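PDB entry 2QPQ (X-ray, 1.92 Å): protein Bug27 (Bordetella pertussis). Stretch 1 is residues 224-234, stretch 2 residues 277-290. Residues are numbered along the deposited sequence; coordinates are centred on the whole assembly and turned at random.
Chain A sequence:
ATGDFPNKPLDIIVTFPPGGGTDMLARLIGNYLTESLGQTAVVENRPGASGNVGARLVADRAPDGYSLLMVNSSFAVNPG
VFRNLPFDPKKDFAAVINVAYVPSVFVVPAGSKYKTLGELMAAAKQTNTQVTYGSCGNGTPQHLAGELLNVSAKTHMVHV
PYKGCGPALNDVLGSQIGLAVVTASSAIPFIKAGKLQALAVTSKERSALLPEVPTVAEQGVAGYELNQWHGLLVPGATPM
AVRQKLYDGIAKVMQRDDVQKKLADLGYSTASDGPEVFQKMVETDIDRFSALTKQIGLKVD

Stretch 1 224-234: YELNQWHGLLV
Stretch 2 (277-290) VFQKMVETDIDRFS

A glycine makes room for an aromatic ring: G231 (phi/psi -163/-171) lies with its CA 3.7 Å from F278 CE2, and an ideal CB there would point toward the helix and sit 2.4 Å from that same CE2, a clash. The strand, extended through H230-V234, crosses helix 277-290 (phi near -63, psi near -43) at -103°, axes 10.4 Å apart at closest approach. Register pairs are L226 CA-D285 CA (9.7 Å), W229 CA-M281 CA (9.2 Å), G231 CA-F278 CA (8.3 Å) and L233 CA-Q279 CA (8.8 Å). W229 (chi1 p, 40°; chi2 -105°) points toward the helix. The edge of F278 (chi1 t, chi2 29°) meets its face, with six-membered ring centroids 5.2 Å apart, planes at 82°, and W229 CE3 to F278 CE1 3.6 Å. At the indole edge, W229 NE1 donates to D285 OD2 (2.7 Å, 157°), so the buried N-H is satisfied; D285 is m. M281 CE (m, t, p) packs 3.5 Å from W229 CD1. L233 CD2 (m, t) reaches F278 CE2 at 3.8 Å, and L226 CD1 (chi1 t) reaches F289 CZ (chi1 m) at 3.4 Å. One water donates to N227 O (2.9 Å) and D285 OD2 (3.0 Å); another links E225 OE2 (2.7 Å), N227 N (2.8 Å) and R288 NH1 (3.2 Å).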

ATOM      1  N   TYR A 224       0.355 -13.979  10.192  1.00 30.75           N
ATOM      2  CA  TYR A 224       0.947 -12.732   9.669  1.00 29.47           C
ATOM      3  C   TYR A 224       0.507 -12.499   8.224  1.00 29.22           C
ATOM      4  O   TYR A 224       0.699 -13.344   7.370  1.00 28.55           O
ATOM      5  CB  TYR A 224       2.477 -12.816   9.731  1.00 27.84           C
ATOM      6  CG  TYR A 224       3.186 -11.534   9.307  1.00 27.42           C
ATOM      7  CD1 TYR A 224       3.166 -11.107   7.977  1.00 24.11           C
ATOM      8  CD2 TYR A 224       3.858 -10.747  10.241  1.00 26.41           C
ATOM      9  CE1 TYR A 224       3.798  -9.902   7.574  1.00 24.70           C
ATOM     10  CE2 TYR A 224       4.518  -9.560   9.840  1.00 26.81           C
ATOM     11  CZ  TYR A 224       4.476  -9.144   8.521  1.00 26.11           C
ATOM     12  OH  TYR A 224       5.130  -7.966   8.146  1.00 25.67           O
ATOM     13  N   GLU A 225      -0.095 -11.347   7.956  1.00 29.93           N
ATOM     14  CA  GLU A 225      -0.237 -10.873   6.587  1.00 31.32           C
ATOM     15  C   GLU A 225      -0.367  -9.366   6.570  1.00 31.22           C
ATOM     16  O   GLU A 225      -0.956  -8.770   7.473  1.00 30.71           O
ATOM     17  CB  GLU A 225      -1.413 -11.545   5.846  1.00 32.85           C
ATOM     18  CG  GLU A 225      -2.766 -11.299   6.466  1.00 35.58           C
ATOM     19  CD  GLU A 225      -3.844 -11.178   5.403  1.00 43.92           C
ATOM     20  OE1 GLU A 225      -4.657 -12.127   5.303  1.00 43.05           O
ATOM     21  OE2 GLU A 225      -3.858 -10.158   4.663  1.00 40.76           O
ATOM     22  N   LEU A 226       0.189  -8.735   5.547  1.00 31.60           N
ATOM     23  CA  LEU A 226      -0.018  -7.305   5.385  1.00 31.52           C
ATOM     24  C   LEU A 226       0.111  -6.930   3.921  1.00 31.11           C
ATOM     25  O   LEU A 226       1.160  -6.431   3.470  1.00 32.46           O
ATOM     26  CB  LEU A 226       0.912  -6.491   6.302  1.00 31.72           C
ATOM     27  CG  LEU A 226       0.853  -4.931   6.322  1.00 33.24           C
ATOM     28  CD1 LEU A 226      -0.483  -4.323   5.990  1.00 34.47           C
ATOM     29  CD2 LEU A 226       1.372  -4.355   7.633  1.00 32.96           C
ATOM     30  N   ASN A 227      -0.966  -7.179   3.181  1.00 29.13           N
ATOM     31  CA  ASN A 227      -1.026  -6.886   1.761  1.00 28.17           C
ATOM     32  C   ASN A 227      -1.620  -5.487   1.511  1.00 26.50           C
ATOM     33  O   ASN A 227      -2.696  -5.182   1.996  1.00 27.11           O
ATOM     34  CB  ASN A 227      -1.856  -7.983   1.069  1.00 28.20           C
ATOM     35  CG  ASN A 227      -1.391  -8.291  -0.338  1.00 30.11           C
ATOM     36  OD1 ASN A 227      -0.609  -7.559  -0.938  1.00 32.77           O
ATOM     37  ND2 ASN A 227      -1.939  -9.353  -0.905  1.00 33.76           N
ATOM     38  N   GLN A 228      -0.911  -4.646   0.763  1.00 23.54           N
ATOM     39  CA  GLN A 228      -1.384  -3.298   0.495  1.00 21.45           C
ATOM     40  C   GLN A 228      -2.359  -3.272  -0.681  1.00 19.64           C
ATOM     41  O   GLN A 228      -2.037  -3.709  -1.763  1.00 20.19           O
ATOM     42  CB  GLN A 228      -0.206  -2.389   0.200  1.00 21.11           C
ATOM     43  CG  GLN A 228      -0.517  -0.938  -0.184  1.00 20.81           C
ATOM     44  CD  GLN A 228       0.757  -0.125  -0.201  1.00 25.27           C
ATOM     45  OE1 GLN A 228       1.503  -0.160   0.762  1.00 28.99           O
ATOM     46  NE2 GLN A 228       1.046   0.545  -1.298  1.00 25.90           N
ATOM     47  N   TRP A 229      -3.533  -2.734  -0.443  1.00 18.17           N
ATOM     48  CA  TRP A 229      -4.557  -2.521  -1.480  1.00 16.61           C
ATOM     49  C   TRP A 229      -4.459  -1.114  -2.004  1.00 16.40           C
ATOM     50  O   TRP A 229      -3.810  -0.234  -1.389  1.00 15.37           O
ATOM     51  CB  TRP A 229      -5.977  -2.806  -0.939  1.00 16.73           C
ATOM     52  CG  TRP A 229      -6.308  -2.345   0.489  1.00 16.13           C
ATOM     53  CD1 TRP A 229      -6.415  -3.153   1.597  1.00 17.82           C
ATOM     54  CD2 TRP A 229      -6.665  -1.015   0.937  1.00 12.59           C
ATOM     55  NE1 TRP A 229      -6.776  -2.405   2.686  1.00 16.81           N
ATOM     56  CE2 TRP A 229      -6.931  -1.100   2.315  1.00 15.41           C
ATOM     57  CE3 TRP A 229      -6.743   0.241   0.309  1.00 13.45           C
ATOM     58  CZ2 TRP A 229      -7.313   0.031   3.112  1.00 16.67           C
ATOM     59  CZ3 TRP A 229      -7.115   1.385   1.116  1.00 17.29           C
ATOM     60  CH2 TRP A 229      -7.373   1.245   2.510  1.00 16.27           C
ATOM     61  N   HIS A 230      -5.111  -0.908  -3.144  1.00 16.60           N
ATOM     62  CA  HIS A 230      -5.045   0.329  -3.913  1.00 16.29           C
ATOM     63  C   HIS A 230      -6.417   0.455  -4.536  1.00 16.42           C
ATOM     64  O   HIS A 230      -6.856  -0.439  -5.264  1.00 16.38           O
ATOM     65  CB  HIS A 230      -4.018   0.265  -5.044  1.00 15.18           C
ATOM     66  CG  HIS A 230      -2.629  -0.060  -4.592  1.00 15.13           C
ATOM     67  ND1 HIS A 230      -2.224  -1.352  -4.332  1.00 15.84           N
ATOM     68  CD2 HIS A 230      -1.550   0.731  -4.367  1.00 13.20           C
ATOM     69  CE1 HIS A 230      -0.966  -1.338  -3.919  1.00 14.82           C
ATOM     70  NE2 HIS A 230      -0.528  -0.093  -3.950  1.00 14.01           N
ATOM     71  N   GLY A 231      -7.103   1.553  -4.257  1.00 16.26           N
ATOM     72  CA  GLY A 231      -8.426   1.689  -4.806  1.00 15.79           C
ATOM     73  C   GLY A 231      -8.899   3.094  -4.763  1.00 16.40           C
ATOM     74  O   GLY A 231      -8.110   4.019  -4.482  1.00 15.09           O
ATOM     75  N   LEU A 232     -10.198   3.238  -5.078  1.00 16.28           N
ATOM     76  CA  LEU A 232     -10.832   4.515  -5.207  1.00 14.81           C
ATOM     77  C   LEU A 232     -11.989   4.582  -4.226  1.00 14.93           C
ATOM     78  O   LEU A 232     -12.785   3.610  -4.095  1.00 13.96           O
ATOM     79  CB  LEU A 232     -11.336   4.704  -6.673  1.00 15.42           C
ATOM     80  CG  LEU A 232     -10.154   4.980  -7.656  1.00 17.58           C
ATOM     81  CD1 LEU A 232     -10.494   4.678  -9.102  1.00 19.72           C
ATOM     82  CD2 LEU A 232      -9.657   6.424  -7.548  1.00 17.97           C
ATOM     83  N   LEU A 233     -12.057   5.733  -3.551  1.00 14.09           N
ATOM     84  CA  LEU A 233     -13.182   6.097  -2.666  1.00 14.16           C
ATOM     85  C   LEU A 233     -13.874   7.336  -3.205  1.00 14.67           C
ATOM     86  O   LEU A 233     -13.293   8.058  -4.043  1.00 14.40           O
ATOM     87  CB  LEU A 233     -12.696   6.389  -1.230  1.00 13.65           C
ATOM     88  CG  LEU A 233     -11.645   5.476  -0.587  1.00 14.57           C
ATOM     89  CD1 LEU A 233     -11.233   5.936   0.834  1.00 13.64           C
ATOM     90  CD2 LEU A 233     -12.166   4.008  -0.533  1.00 15.23           C
ATOM     91  N   VAL A 234     -15.086   7.608  -2.691  1.00 13.86           N
ATOM     92  CA  VAL A 234     -15.855   8.812  -3.045  1.00 14.70           C
ATOM     93  C   VAL A 234     -16.363   9.386  -1.729  1.00 14.93           C
ATOM     94  O   VAL A 234     -16.201   8.753  -0.681  1.00 14.69           O
ATOM     95  CB  VAL A 234     -17.044   8.500  -3.985  1.00 15.22           C
ATOM     96  CG1 VAL A 234     -16.515   8.336  -5.507  1.00 15.06           C
ATOM     97  CG2 VAL A 234     -17.866   7.256  -3.477  1.00 15.01           C
ATOM     98  N   VAL A 277     -17.518  -4.884  -0.526  1.00 16.98           N
ATOM     99  CA  VAL A 277     -16.369  -5.641  -0.060  1.00 18.03           C
ATOM    100  C   VAL A 277     -15.221  -4.675   0.308  1.00 17.43           C
ATOM    101  O   VAL A 277     -14.558  -4.819   1.389  1.00 17.49           O
ATOM    102  CB  VAL A 277     -15.851  -6.636  -1.121  1.00 17.89           C
ATOM    103  CG1 VAL A 277     -14.495  -7.237  -0.658  1.00 17.61           C
ATOM    104  CG2 VAL A 277     -16.897  -7.758  -1.363  1.00 18.46           C
ATOM    105  N   PHE A 278     -14.988  -3.696  -0.568  1.00 16.29           N
ATOM    106  CA  PHE A 278     -13.848  -2.816  -0.365  1.00 15.50           C
ATOM    107  C   PHE A 278     -14.111  -1.954   0.891  1.00 15.09           C
ATOM    108  O   PHE A 278     -13.203  -1.730   1.705  1.00 14.24           O
ATOM    109  CB  PHE A 278     -13.543  -1.968  -1.649  1.00 16.04           C
ATOM    110  CG  PHE A 278     -12.289  -1.100  -1.551  1.00 14.75           C
ATOM    111  CD1 PHE A 278     -11.200  -1.492  -0.740  1.00 15.32           C
ATOM    112  CD2 PHE A 278     -12.170   0.057  -2.304  1.00 15.70           C
ATOM    113  CE1 PHE A 278     -10.051  -0.716  -0.666  1.00 15.28           C
ATOM    114  CE2 PHE A 278     -11.012   0.847  -2.232  1.00 15.19           C
ATOM    115  CZ  PHE A 278      -9.953   0.449  -1.398  1.00 16.48           C
ATOM    116  N   GLN A 279     -15.338  -1.466   1.040  1.00 14.75           N
ATOM    117  CA  GLN A 279     -15.707  -0.702   2.236  1.00 15.94           C
ATOM    118  C   GLN A 279     -15.444  -1.488   3.506  1.00 17.25           C
ATOM    119  O   GLN A 279     -14.907  -0.951   4.493  1.00 17.71           O
ATOM    120  CB  GLN A 279     -17.179  -0.239   2.219  1.00 14.56           C
ATOM    121  CG  GLN A 279     -17.559   0.678   3.424  1.00 16.33           C
ATOM    122  CD  GLN A 279     -16.800   1.985   3.385  1.00 17.54           C
ATOM    123  OE1 GLN A 279     -16.533   2.495   2.313  1.00 20.36           O
ATOM    124  NE2 GLN A 279     -16.407   2.506   4.537  1.00 18.84           N
ATOM    125  N   LYS A 280     -15.835  -2.764   3.498  1.00 18.22           N
ATOM    126  CA  LYS A 280     -15.548  -3.609   4.646  1.00 18.98           C
ATOM    127  C   LYS A 280     -14.035  -3.737   4.909  1.00 19.15           C
ATOM    128  O   LYS A 280     -13.603  -3.680   6.065  1.00 18.67           O
ATOM    129  CB  LYS A 280     -16.207  -4.976   4.468  1.00 20.32           C
ATOM    130  CG  LYS A 280     -16.210  -5.905   5.722  1.00 22.38           C
ATOM    131  CD  LYS A 280     -17.128  -5.407   6.835  1.00 27.19           C
ATOM    132  CE  LYS A 280     -17.136  -6.412   8.019  1.00 28.29           C
ATOM    133  NZ  LYS A 280     -17.454  -5.724   9.301  1.00 33.59           N
ATOM    134  N   MET A 281     -13.246  -3.920   3.843  1.00 18.89           N
ATOM    135  CA  MET A 281     -11.789  -4.044   3.970  1.00 20.29           C
ATOM    136  C   MET A 281     -11.203  -2.775   4.576  1.00 18.25           C
ATOM    137  O   MET A 281     -10.359  -2.856   5.460  1.00 16.63           O
ATOM    138  CB  MET A 281     -11.137  -4.249   2.595  1.00 21.06           C
ATOM    139  CG  MET A 281     -11.732  -5.338   1.707  1.00 23.20           C
ATOM    140  SD  MET A 281     -10.863  -5.509   0.126  1.00 27.80           S
ATOM    141  CE  MET A 281      -9.149  -5.226   0.744  1.00 18.20           C
ATOM    142  N   VAL A 282     -11.658  -1.609   4.100  1.00 17.26           N
ATOM    143  CA  VAL A 282     -11.169  -0.308   4.614  1.00 16.80           C
ATOM    144  C   VAL A 282     -11.432  -0.247   6.126  1.00 17.20           C
ATOM    145  O   VAL A 282     -10.538   0.059   6.903  1.00 17.26           O
ATOM    146  CB  VAL A 282     -11.819   0.928   3.896  1.00 16.26           C
ATOM    147  CG1 VAL A 282     -11.475   2.282   4.613  1.00 14.75           C
ATOM    148  CG2 VAL A 282     -11.419   0.992   2.434  1.00 15.64           C
ATOM    149  N   GLU A 283     -12.653  -0.547   6.540  1.00 17.91           N
ATOM    150  CA  GLU A 283     -13.023  -0.424   7.973  1.00 19.42           C
ATOM    151  C   GLU A 283     -12.310  -1.453   8.852  1.00 19.45           C
ATOM    152  O   GLU A 283     -11.850  -1.152   9.940  1.00 17.94           O
ATOM    153  CB  GLU A 283     -14.563  -0.495   8.114  1.00 18.80           C
ATOM    154  CG  GLU A 283     -15.204   0.751   7.504  1.00 19.72           C
ATOM    155  CD  GLU A 283     -16.721   0.833   7.709  1.00 22.61           C
ATOM    156  OE1 GLU A 283     -17.190   0.271   8.725  1.00 27.33           O
ATOM    157  OE2 GLU A 283     -17.415   1.491   6.883  1.00 24.12           O
ATOM    158  N   THR A 284     -12.217  -2.678   8.353  1.00 19.36           N
ATOM    159  CA  THR A 284     -11.493  -3.744   9.040  1.00 21.21           C
ATOM    160  C   THR A 284     -10.007  -3.393   9.226  1.00 20.50           C
ATOM    161  O   THR A 284      -9.448  -3.636  10.283  1.00 19.40           O
ATOM    162  CB  THR A 284     -11.606  -5.051   8.260  1.00 21.47           C
ATOM    163  OG1 THR A 284     -12.981  -5.451   8.266  1.00 24.77           O
ATOM    164  CG2 THR A 284     -10.733  -6.139   8.884  1.00 24.55           C
ATOM    165  N   ASP A 285      -9.390  -2.800   8.201  1.00 20.08           N
ATOM    166  CA  ASP A 285      -7.962  -2.485   8.266  1.00 19.90           C
ATOM    167  C   ASP A 285      -7.733  -1.266   9.154  1.00 19.63           C
ATOM    168  O   ASP A 285      -6.735  -1.169   9.841  1.00 18.82           O
ATOM    169  CB  ASP A 285      -7.377  -2.294   6.869  1.00 19.49           C
ATOM    170  CG  ASP A 285      -6.968  -3.623   6.215  1.00 23.73           C
ATOM    171  OD1 ASP A 285      -7.095  -4.696   6.868  1.00 27.19           O
ATOM    172  OD2 ASP A 285      -6.492  -3.605   5.065  1.00 25.37           O
ATOM    173  N   ILE A 286      -8.673  -0.339   9.144  1.00 18.78           N
ATOM    174  CA  ILE A 286      -8.587   0.784  10.056  1.00 18.79           C
ATOM    175  C   ILE A 286      -8.500   0.236  11.468  1.00 20.10           C
ATOM    176  O   ILE A 286      -7.607   0.634  12.234  1.00 20.30           O
ATOM    177  CB  ILE A 286      -9.795   1.733   9.908  1.00 18.67           C
ATOM    178  CG1 ILE A 286      -9.628   2.574   8.624  1.00 17.11           C
ATOM    179  CG2 ILE A 286      -9.887   2.664  11.167  1.00 19.99           C
ATOM    180  CD1 ILE A 286     -10.815   3.458   8.272  1.00 18.10           C
ATOM    181  N   ASP A 287      -9.405  -0.688  11.801  1.00 20.21           N
ATOM    182  CA  ASP A 287      -9.467  -1.260  13.159  1.00 21.98           C
ATOM    183  C   ASP A 287      -8.185  -2.015  13.492  1.00 21.54           C
ATOM    184  O   ASP A 287      -7.625  -1.866  14.554  1.00 21.33           O
ATOM    185  CB  ASP A 287     -10.694  -2.176  13.280  1.00 21.82           C
ATOM    186  CG  ASP A 287     -12.027  -1.398  13.273  1.00 24.55           C
ATOM    187  OD1 ASP A 287     -12.041  -0.144  13.450  1.00 25.40           O
ATOM    188  OD2 ASP A 287     -13.079  -2.068  13.111  1.00 27.85           O
ATOM    189  N   ARG A 288      -7.725  -2.819  12.554  1.00 22.24           N
ATOM    190  CA  ARG A 288      -6.558  -3.656  12.755  1.00 22.54           C
ATOM    191  C   ARG A 288      -5.271  -2.822  12.896  1.00 21.39           C
ATOM    192  O   ARG A 288      -4.435  -3.072  13.780  1.00 20.67           O
ATOM    193  CB  ARG A 288      -6.487  -4.631  11.588  1.00 23.80           C
ATOM    194  CG  ARG A 288      -5.187  -5.309  11.384  1.00 29.46           C
ATOM    195  CD  ARG A 288      -5.126  -5.682   9.928  1.00 34.00           C
ATOM    196  NE  ARG A 288      -3.971  -6.538   9.734  1.00 42.33           N
ATOM    197  CZ  ARG A 288      -3.421  -6.783   8.564  1.00 37.36           C
ATOM    198  NH1 ARG A 288      -3.888  -6.200   7.458  1.00 40.69           N
ATOM    199  NH2 ARG A 288      -2.401  -7.607   8.527  1.00 43.58           N
ATOM    200  N   PHE A 289      -5.124  -1.817  12.034  1.00 19.23           N
ATOM    201  CA  PHE A 289      -3.906  -1.004  12.053  1.00 19.18           C
ATOM    202  C   PHE A 289      -3.907  -0.150  13.288  1.00 18.94           C
ATOM    203  O   PHE A 289      -2.864   0.069  13.892  1.00 17.63           O
ATOM    204  CB  PHE A 289      -3.801  -0.124  10.789  1.00 18.51           C
ATOM    205  CG  PHE A 289      -3.545  -0.921   9.539  1.00 19.08           C
ATOM    206  CD1 PHE A 289      -2.841  -2.126   9.617  1.00 21.68           C
ATOM    207  CD2 PHE A 289      -3.999  -0.485   8.293  1.00 18.79           C
ATOM    208  CE1 PHE A 289      -2.602  -2.882   8.496  1.00 23.27           C
ATOM    209  CE2 PHE A 289      -3.716  -1.242   7.110  1.00 18.22           C
ATOM    210  CZ  PHE A 289      -3.040  -2.436   7.223  1.00 20.69           C
ATOM    211  N   SER A 290      -5.091   0.315  13.693  1.00 19.62           N
ATOM    212  CA  SER A 290      -5.172   1.179  14.885  1.00 20.08           C
ATOM    213  C   SER A 290      -4.728   0.411  16.115  1.00 20.61           C
ATOM    214  O   SER A 290      -4.056   0.967  17.002  1.00 20.27           O
ATOM    215  CB  SER A 290      -6.589   1.727  15.063  1.00 20.28           C
ATOM    216  OG  SER A 290      -6.671   2.919  14.296  1.00 21.33           O
TER
HETATM  217  O   HOH W   1      -3.415  -7.534   4.587  1.00 23.95           O
HETATM  218  O   HOH W   2      -3.706  -3.384   3.966  1.00 23.58           O